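Local coordinates for protein class B carbapenemase GOB-18 (Elizabethkingia meningoseptica, PDB 5K0W) that probably hydrolyses beta-lactam antibiotics, carbapenems among them, at a two-zinc site of the class B3 metallo-beta-lactamase type, at residues Ala71-Phe74 and Pro75-Ala79; Ala106-Asp109 and Phe110-Glu113; Val205-Phe209 and Ser210-Ala214; Asp274-Lys277 and Ser278-Lys282. All blocks are in the same frame, centred on the assembly; numbering follows the deposited sequence. Where two conformers were deposited one is given.

Contact 1: residues Ala71-Phe74 and Pro75-Ala79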
# COMPACT_ATOMS: atom_id res chain seq x y z
N ALA A 71 -6.48 -6.42 10.96
CA ALA A 71 -7.13 -5.84 12.15
C ALA A 71 -6.19 -5.82 13.35
O ALA A 71 -6.08 -4.80 14.02
CB ALA A 71 -8.39 -6.61 12.50
N GLU A 72 -5.47 -6.92 13.58
CA GLU A 72 -4.53 -7.07 14.69
C GLU A 72 -3.20 -6.28 14.54
O GLU A 72 -2.37 -6.30 15.44
CB GLU A 72 -4.32 -8.56 15.06
CG GLU A 72 -3.82 -9.45 13.94
CD GLU A 72 -4.89 -10.11 13.09
OE1 GLU A 72 -4.91 -11.36 13.06
OE2 GLU A 72 -5.67 -9.38 12.43
N SER A 73 -3.02 -5.57 13.40
CA SER A 73 -1.84 -4.75 13.15
C SER A 73 -2.00 -3.36 13.79
O SER A 73 -1.02 -2.62 13.91
CB SER A 73 -1.60 -4.60 11.65
OG SER A 73 -2.44 -3.57 11.15
N PHE A 74 -3.24 -3.01 14.22
CA PHE A 74 -3.56 -1.74 14.88
C PHE A 74 -2.71 -1.47 16.13
O PHE A 74 -2.08 -0.41 16.14
CB PHE A 74 -5.07 -1.63 15.18
CG PHE A 74 -5.51 -0.29 15.73
CD1 PHE A 74 -5.21 0.89 15.06
CD2 PHE A 74 -6.28 -0.22 16.88
CE1 PHE A 74 -5.67 2.12 15.54
CE2 PHE A 74 -6.74 1.01 17.36
CZ PHE A 74 -6.43 2.17 16.68
N PRO A 75 -2.63 -2.36 17.16
CA PRO A 75 -1.76 -2.07 18.30
C PRO A 75 -0.28 -1.98 17.92
O PRO A 75 0.42 -1.12 18.46
CB PRO A 75 -2.01 -3.24 19.25
CG PRO A 75 -2.53 -4.32 18.41
CD PRO A 75 -3.32 -3.66 17.35
N ILE A 76 0.18 -2.83 16.95
CA ILE A 76 1.55 -2.88 16.42
C ILE A 76 1.97 -1.56 15.77
O ILE A 76 3.02 -1.03 16.12
CB ILE A 76 1.77 -4.09 15.47
CG1 ILE A 76 1.61 -5.44 16.22
CG2 ILE A 76 3.15 -4.01 14.77
CD1 ILE A 76 1.49 -6.68 15.31
N ILE A 77 1.17 -1.04 14.82
CA ILE A 77 1.47 0.21 14.11
C ILE A 77 1.50 1.37 15.08
O ILE A 77 2.43 2.16 15.04
CB ILE A 77 0.58 0.45 12.86
CG1 ILE A 77 0.84 -0.66 11.82
CG2 ILE A 77 0.82 1.84 12.22
CD1 ILE A 77 -0.26 -0.98 10.96
N LYS A 78 0.53 1.40 16.00
CA LYS A 78 0.43 2.43 17.04
C LYS A 78 1.69 2.42 17.91
O LYS A 78 2.25 3.48 18.16
CB LYS A 78 -0.83 2.22 17.88
CG LYS A 78 -1.82 3.36 17.72
CD LYS A 78 -3.23 2.96 18.06
CE LYS A 78 -3.50 2.69 19.52
NZ LYS A 78 -4.71 1.84 19.71
N ALA A 79 2.16 1.22 18.29
CA ALA A 79 3.35 1.01 19.11
C ALA A 79 4.63 1.41 18.37
O ALA A 79 5.52 2.02 18.98
CB ALA A 79 3.44 -0.45 19.54
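F74 and K78 sit one helical turn apart, and the lysine chain passes over one face of the phenyl ring. The contact is CH-pi: K78 CD lies 3.9 Å from the centroid of the F74 ring, 26° off the ring normal and offset toward the rim. CG of F74 is anti to the backbone N (chi1 -174°), which places the ring under the K78 chain. The bend at chi3 of K78 (70°) carries the amine past the rim of the ring at CE2, with K78 NZ 3.2 Å from F74 CE2. There it forms a salt bridge with E113 of helix 107-114.

Backbone hydrogen bonds tie the same turn. I77 N donates to S73 O at 2.8 Å, and K78 N donates to F74 O at 3.2 Å.

I77 CD1 lies 3.4 Å from S73 OG, whose hydroxyl is hydrogen-bonded to T70 O. S73 was deposited in two conformers, so this contact is less certain. Apolar packing adds P75 CD against F74 CB. The carbons P75 CD and I76 CD1 lie beside the carbonyl oxygen E72 O, at 3.4 and 3.9 Å.

The arrangement lies at the N-terminal part of helix 73-83, the helix of the beta-alpha-beta unit formed with strands 62-66 and 91-95 in the metallo-beta-lactamase fold.

Contact 2: residues Ala106-Asp109 and Phe110-Glu113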
# COMPACT_ATOMS: atom_id res chain seq x y z
N ALA A 106 -6.89 -2.05 9.68
CA ALA A 106 -6.86 -1.11 10.80
C ALA A 106 -7.30 0.29 10.42
O ALA A 106 -7.25 1.17 11.28
CB ALA A 106 -5.49 -1.09 11.43
N LEU A 107 -7.78 0.48 9.18
CA LEU A 107 -8.20 1.77 8.62
C LEU A 107 -9.30 2.46 9.37
O LEU A 107 -9.22 3.67 9.57
CB LEU A 107 -8.61 1.62 7.15
CG LEU A 107 -7.64 2.12 6.10
CD1 LEU A 107 -8.18 1.80 4.72
CD2 LEU A 107 -7.43 3.63 6.22
N GLN A 108 -10.35 1.71 9.76
CA GLN A 108 -11.47 2.27 10.52
C GLN A 108 -11.01 2.61 11.93
O GLN A 108 -11.35 3.68 12.43
CB GLN A 108 -12.68 1.32 10.53
CG GLN A 108 -13.95 1.95 11.14
CD GLN A 108 -14.40 3.22 10.45
OE1 GLN A 108 -13.94 3.56 9.37
NE2 GLN A 108 -15.29 3.96 11.07
N ASP A 109 -10.22 1.71 12.54
CA ASP A 109 -9.64 1.85 13.88
C ASP A 109 -8.85 3.16 13.94
O ASP A 109 -9.02 3.93 14.88
CB ASP A 109 -8.76 0.63 14.21
CG ASP A 109 -9.48 -0.72 14.28
OD1 ASP A 109 -10.72 -0.73 14.47
OD2 ASP A 109 -8.79 -1.77 14.21
N PHE A 110 -8.04 3.44 12.88
CA PHE A 110 -7.27 4.68 12.76
C PHE A 110 -8.16 5.90 12.55
O PHE A 110 -8.00 6.90 13.26
CB PHE A 110 -6.21 4.59 11.66
CG PHE A 110 -4.89 4.07 12.17
CD1 PHE A 110 -4.08 4.85 12.98
CD2 PHE A 110 -4.47 2.78 11.85
CE1 PHE A 110 -2.88 4.35 13.50
CE2 PHE A 110 -3.25 2.29 12.35
CZ PHE A 110 -2.47 3.08 13.18
N LYS A 111 -9.13 5.81 11.60
CA LYS A 111 -10.05 6.92 11.31
C LYS A 111 -10.83 7.41 12.52
O LYS A 111 -10.94 8.62 12.71
CB LYS A 111 -10.98 6.59 10.14
CG LYS A 111 -11.33 7.82 9.31
CD LYS A 111 -12.50 7.56 8.40
CE LYS A 111 -13.23 8.83 8.04
NZ LYS A 111 -14.52 8.55 7.36
N THR A 112 -11.34 6.48 13.37
CA THR A 112 -12.11 6.82 14.57
C THR A 112 -11.23 7.38 15.70
O THR A 112 -11.58 8.40 16.29
CB THR A 112 -13.07 5.69 15.05
OG1 THR A 112 -12.36 4.58 15.57
CG2 THR A 112 -14.03 5.21 13.97
N GLU A 113 -10.10 6.73 15.98
CA GLU A 113 -9.20 7.12 17.07
C GLU A 113 -8.39 8.40 16.84
O GLU A 113 -7.93 8.99 17.82
CB GLU A 113 -8.28 5.96 17.46
CG GLU A 113 -8.81 5.16 18.63
CD GLU A 113 -7.92 4.05 19.15
OE1 GLU A 113 -6.71 4.30 19.36
OE2 GLU A 113 -8.45 2.94 19.38
O HOH W 1 -15.97 5.76 8.00
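A106 and F110 meet at the start of helix 107-114, where A106 holds the N-cap position. The methyl A106 CB lies 4.0 Å from F110 CD2. A106 O accepts F110 N at 2.9 Å.

L107 takes part through its backbone. Its carbonyl receives K111 N, and its side chain packs on L94 of strand 91-95.

Q108 carries the main side-chain contact. A bend at chi2 (58°) swings its amide over the next turn. Q108 NE2 comes to 3.4 Å from T112 CG2, and the two side chains cross at about a right angle. On the other branch of the amide, a water donates to Q108 OE1 at 3.3 Å and accepts from K111 NZ at 3.2 Å. The K111 amine also donates to T149 O. In the main chain, Q108 O accepts T112 N at 3.0 Å.

D109 O accepts E113 N at 3.2 Å. T112 OG1 has Q108 O and D109 O as possible acceptors; either bond would be weak, and the choice is not settled. The D109 carboxylate turns to a salt bridge with K146.

The helix packs against helix 73-83 and on strand 91-95. F110 touches I77 of the helix and I91 and L94 of the strand, and its ring meets that of F74 edge to face.

Contact 3: residues Val205-Phe209 and Ser210-Ala214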
# COMPACT_ATOMS: atom_id res chain seq x y z
N VAL A 205 -6.33 -13.85 -9.42
CA VAL A 205 -7.33 -14.74 -10.02
C VAL A 205 -6.68 -15.95 -10.70
O VAL A 205 -5.72 -15.82 -11.46
CB VAL A 205 -8.39 -14.06 -10.92
CG1 VAL A 205 -9.32 -13.18 -10.10
CG2 VAL A 205 -7.77 -13.28 -12.08
N ASP A 206 -7.23 -17.13 -10.42
CA ASP A 206 -6.80 -18.43 -10.94
C ASP A 206 -7.45 -18.71 -12.32
O ASP A 206 -6.85 -19.37 -13.16
CB ASP A 206 -7.18 -19.55 -9.95
CG ASP A 206 -7.07 -19.18 -8.47
OD1 ASP A 206 -7.92 -18.36 -7.98
OD2 ASP A 206 -6.17 -19.73 -7.79
N LYS A 207 -8.67 -18.17 -12.55
CA LYS A 207 -9.45 -18.29 -13.78
C LYS A 207 -9.08 -17.24 -14.86
O LYS A 207 -8.44 -16.23 -14.55
CB LYS A 207 -10.96 -18.27 -13.46
CG LYS A 207 -11.48 -16.95 -12.90
CD LYS A 207 -12.99 -16.99 -12.64
CE LYS A 207 -13.55 -15.61 -12.37
NZ LYS A 207 -15.03 -15.58 -12.41
N LYS A 208 -9.50 -17.48 -16.12
CA LYS A 208 -9.27 -16.62 -17.31
C LYS A 208 -9.90 -15.26 -17.12
O LYS A 208 -11.02 -15.19 -16.64
CB LYS A 208 -9.84 -17.29 -18.58
CG LYS A 208 -9.15 -18.59 -18.96
CD LYS A 208 -9.78 -19.29 -20.15
CE LYS A 208 -9.09 -20.62 -20.41
NZ LYS A 208 -9.54 -21.25 -21.68
N PHE A 209 -9.19 -14.18 -17.52
CA PHE A 209 -9.68 -12.79 -17.36
C PHE A 209 -11.08 -12.56 -17.96
O PHE A 209 -11.85 -11.75 -17.45
CB PHE A 209 -8.67 -11.74 -17.88
CG PHE A 209 -7.37 -11.60 -17.11
CD1 PHE A 209 -7.36 -11.66 -15.72
CD2 PHE A 209 -6.17 -11.38 -17.77
CE1 PHE A 209 -6.16 -11.54 -15.01
CE2 PHE A 209 -4.97 -11.27 -17.06
CZ PHE A 209 -4.97 -11.35 -15.69
N SER A 210 -11.39 -13.33 -19.02
CA SER A 210 -12.68 -13.30 -19.72
C SER A 210 -13.81 -13.82 -18.82
O SER A 210 -14.96 -13.39 -18.98
CB SER A 210 -12.60 -14.12 -21.00
OG SER A 210 -12.16 -15.44 -20.74
N GLU A 211 -13.48 -14.73 -17.87
CA GLU A 211 -14.44 -15.29 -16.93
C GLU A 211 -14.75 -14.26 -15.82
O GLU A 211 -15.84 -14.30 -15.24
CB GLU A 211 -13.90 -16.57 -16.28
CG GLU A 211 -13.67 -17.77 -17.20
CD GLU A 211 -13.07 -18.96 -16.46
OE1 GLU A 211 -11.95 -19.39 -16.83
OE2 GLU A 211 -13.71 -19.43 -15.49
N VAL A 212 -13.79 -13.37 -15.50
CA VAL A 212 -13.89 -12.35 -14.44
C VAL A 212 -14.84 -11.24 -14.88
O VAL A 212 -14.41 -10.13 -15.21
CB VAL A 212 -12.52 -11.81 -13.96
CG1 VAL A 212 -12.63 -11.12 -12.62
CG2 VAL A 212 -11.47 -12.91 -13.90
N THR A 213 -16.15 -11.56 -14.89
CA THR A 213 -17.22 -10.64 -15.30
C THR A 213 -17.48 -9.54 -14.25
O THR A 213 -18.11 -8.53 -14.57
CB THR A 213 -18.46 -11.40 -15.82
OG1 THR A 213 -19.10 -12.09 -14.75
CG2 THR A 213 -18.14 -12.38 -16.96
N ALA A 214 -16.95 -9.71 -13.03
CA ALA A 214 -17.07 -8.73 -11.95
C ALA A 214 -16.13 -7.54 -12.18
O ALA A 214 -16.41 -6.43 -11.71
CB ALA A 214 -16.75 -9.39 -10.63
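K207 lays its long chain across E211 and V212. Its CB starts beside the glutamate carboxylate, with K207 CB 3.6 Å from E211 OE2. CG sits between the backbone N and the carbonyl carbon (chi1 66°), and from there the chain runs extended over the following turn. CG comes near both E211 CB and V212 CG2. The next carbon, K207 CD, passes E211 CB at 3.8 Å. K207 CE then touches V212 CG2 at 3.7 Å. At the tip, K207 NZ donates a weak hydrogen bond to E211 O at 3.2 Å. The lysine thus reaches the main chain of E211, while its amine stays apart from the carboxylate.

The loop between strand 192-198 and helix 218-230 makes two tight turns here. The first is a beta turn from K208 to E211, closed by E211 N donating to K208 O at 2.8 Å. The second is an inverse gamma turn centred on V212, where T213 N donates to E211 O. E211 O therefore takes the T213 N bond and the weak one from K207 NZ.

The E211 side chain reaches back to the start of the first turn. K208 N donates to E211 OE1 at 3.2 Å, meeting it from above the carboxylate plane. The K208 side chain starts alongside this oxygen, with K208 CB 3.5 Å from E211 OE1.

V205, V212 and F209 are the buried side chains of the loop. V205 and V212 meet tip to tip, V205 CG2 lying 4.1 Å from V212 CG2, and both touch Y136. F209 turns its ring to I218 and Q219 of helix 218-230 and makes a cation-pi contact with K282.

Contact 4: residues Asp274-Lys277 and Ser278-Lys282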
# COMPACT_ATOMS: atom_id res chain seq x y z
N ASP A 274 9.15 -9.65 -14.49
CA ASP A 274 8.74 -11.00 -14.12
C ASP A 274 7.24 -11.08 -13.94
O ASP A 274 6.64 -12.10 -14.26
CB ASP A 274 9.49 -11.51 -12.88
CG ASP A 274 10.97 -11.77 -13.12
OD1 ASP A 274 11.32 -12.29 -14.21
OD2 ASP A 274 11.78 -11.46 -12.22
N LEU A 275 6.63 -9.97 -13.49
CA LEU A 275 5.19 -9.85 -13.31
C LEU A 275 4.48 -9.70 -14.67
O LEU A 275 3.38 -10.25 -14.85
CB LEU A 275 4.86 -8.71 -12.34
CG LEU A 275 5.12 -9.01 -10.85
CD1 LEU A 275 5.20 -7.74 -10.04
CD2 LEU A 275 4.06 -9.90 -10.27
N GLU A 276 5.12 -9.02 -15.65
CA GLU A 276 4.58 -8.85 -17.01
C GLU A 276 4.70 -10.17 -17.76
O GLU A 276 3.74 -10.55 -18.43
CB GLU A 276 5.30 -7.73 -17.75
CG GLU A 276 4.57 -7.21 -18.97
CD GLU A 276 5.45 -6.35 -19.85
OE1 GLU A 276 5.60 -5.15 -19.54
OE2 GLU A 276 6.07 -6.90 -20.78
N LYS A 277 5.85 -10.89 -17.60
CA LYS A 277 6.11 -12.21 -18.21
C LYS A 277 5.01 -13.20 -17.82
O LYS A 277 4.46 -13.86 -18.70
CB LYS A 277 7.49 -12.76 -17.78
CG LYS A 277 8.58 -12.52 -18.81
CD LYS A 277 9.98 -12.65 -18.20
CE LYS A 277 11.01 -12.78 -19.30
NZ LYS A 277 12.38 -12.46 -18.84
N SER A 278 4.65 -13.27 -16.53
CA SER A 278 3.58 -14.16 -16.09
C SER A 278 2.20 -13.63 -16.49
O SER A 278 1.32 -14.43 -16.82
CB SER A 278 3.68 -14.54 -14.61
OG SER A 278 3.65 -13.41 -13.78
N TYR A 279 2.04 -12.28 -16.55
CA TYR A 279 0.78 -11.66 -16.97
C TYR A 279 0.45 -12.06 -18.42
O TYR A 279 -0.68 -12.47 -18.69
CB TYR A 279 0.81 -10.13 -16.80
CG TYR A 279 -0.25 -9.41 -17.61
CD1 TYR A 279 -1.60 -9.50 -17.28
CD2 TYR A 279 0.10 -8.68 -18.73
CE1 TYR A 279 -2.58 -8.89 -18.05
CE2 TYR A 279 -0.88 -8.04 -19.51
CZ TYR A 279 -2.21 -8.16 -19.17
OH TYR A 279 -3.17 -7.53 -19.93
N LEU A 280 1.45 -11.94 -19.32
CA LEU A 280 1.32 -12.29 -20.73
C LEU A 280 1.12 -13.78 -20.88
O LEU A 280 0.31 -14.18 -21.72
CB LEU A 280 2.50 -11.81 -21.57
CG LEU A 280 2.67 -10.30 -21.71
CD1 LEU A 280 4.15 -9.92 -21.94
CD2 LEU A 280 1.75 -9.72 -22.78
N ASN A 281 1.81 -14.60 -20.06
CA ASN A 281 1.67 -16.05 -20.12
C ASN A 281 0.26 -16.47 -19.75
O ASN A 281 -0.26 -17.45 -20.29
CB ASN A 281 2.70 -16.75 -19.27
CG ASN A 281 3.21 -17.99 -19.92
OD1 ASN A 281 3.99 -17.93 -20.87
ND2 ASN A 281 2.72 -19.13 -19.47
N LYS A 282 -0.39 -15.68 -18.87
CA LYS A 282 -1.78 -15.92 -18.45
C LYS A 282 -2.75 -15.57 -19.61
O LYS A 282 -3.64 -16.38 -19.92
CB LYS A 282 -2.11 -15.14 -17.16
CG LYS A 282 -3.57 -15.25 -16.75
CD LYS A 282 -3.77 -15.14 -15.26
CE LYS A 282 -5.23 -15.25 -14.88
NZ LYS A 282 -5.75 -16.63 -14.98
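E276 lies alongside L280, the two side chains pointing the same way. This is an i to i+4 pair in helix 265-284, the last helix of the chain. With chi1 of E276 trans (-163°), its extended chain runs beside the leucine. E276 CG is 4.0 Å from L280 CD1. E276 OE2 is 3.8 Å from that same methyl. The contact is thus made along the aliphatic part of the glutamate and one carboxylate oxygen. The other oxygen, OE1, has a long, weak ion pair with K230 of helix 218-230.

The main chain of the turn bonds i to i+4. L280 N donates to E276 O at 2.8 Å. S278 N donates to D274 O at 3.2 Å. Y279 N donates to L275 O, and N281 N donates to K277 O.

S278 folds its hydroxyl back on the preceding turn. A chi1 of 59° brings S278 OG to 3.3 Å from L275 O and equally near D274 O. Either bond would be weak, and which carbonyl takes the proton is not settled.

L275 and Y279 pack against the body of the protein, and E276 also touches F226. L275 packs on M200, P201 and F226. The Y279 ring meets that of F226 with the planes at about 35°, and its hydroxyl makes a weak hydrogen bond to Q219 O. At the near edge of the tyrosine ring, close to its plane, E276 O lies 4.1 Å from Y279 CD2.

The four contacts form two touching pairs on different parts of the chain. Contacts 1 and 2 have centres 11 Å apart and join two helices. F74 CE2 lies 3.3 Å from E113 OE2, and F74 CZ packs on D109 O at 3.6 Å. Contacts 3 and 4 have centres 15 Å apart. There K282 NZ probably donates to K207 O at 2.8 Å, which ties the loop to the last helix. Contacts 1 and 4 are about 35 Å apart between centres, on opposite sides of the chain's centre. All four lie near but outside the zinc site; the side chains of S73 and L107 are about 12 Å, and those of V205 and L275 about 11 Å, from a zinc ion.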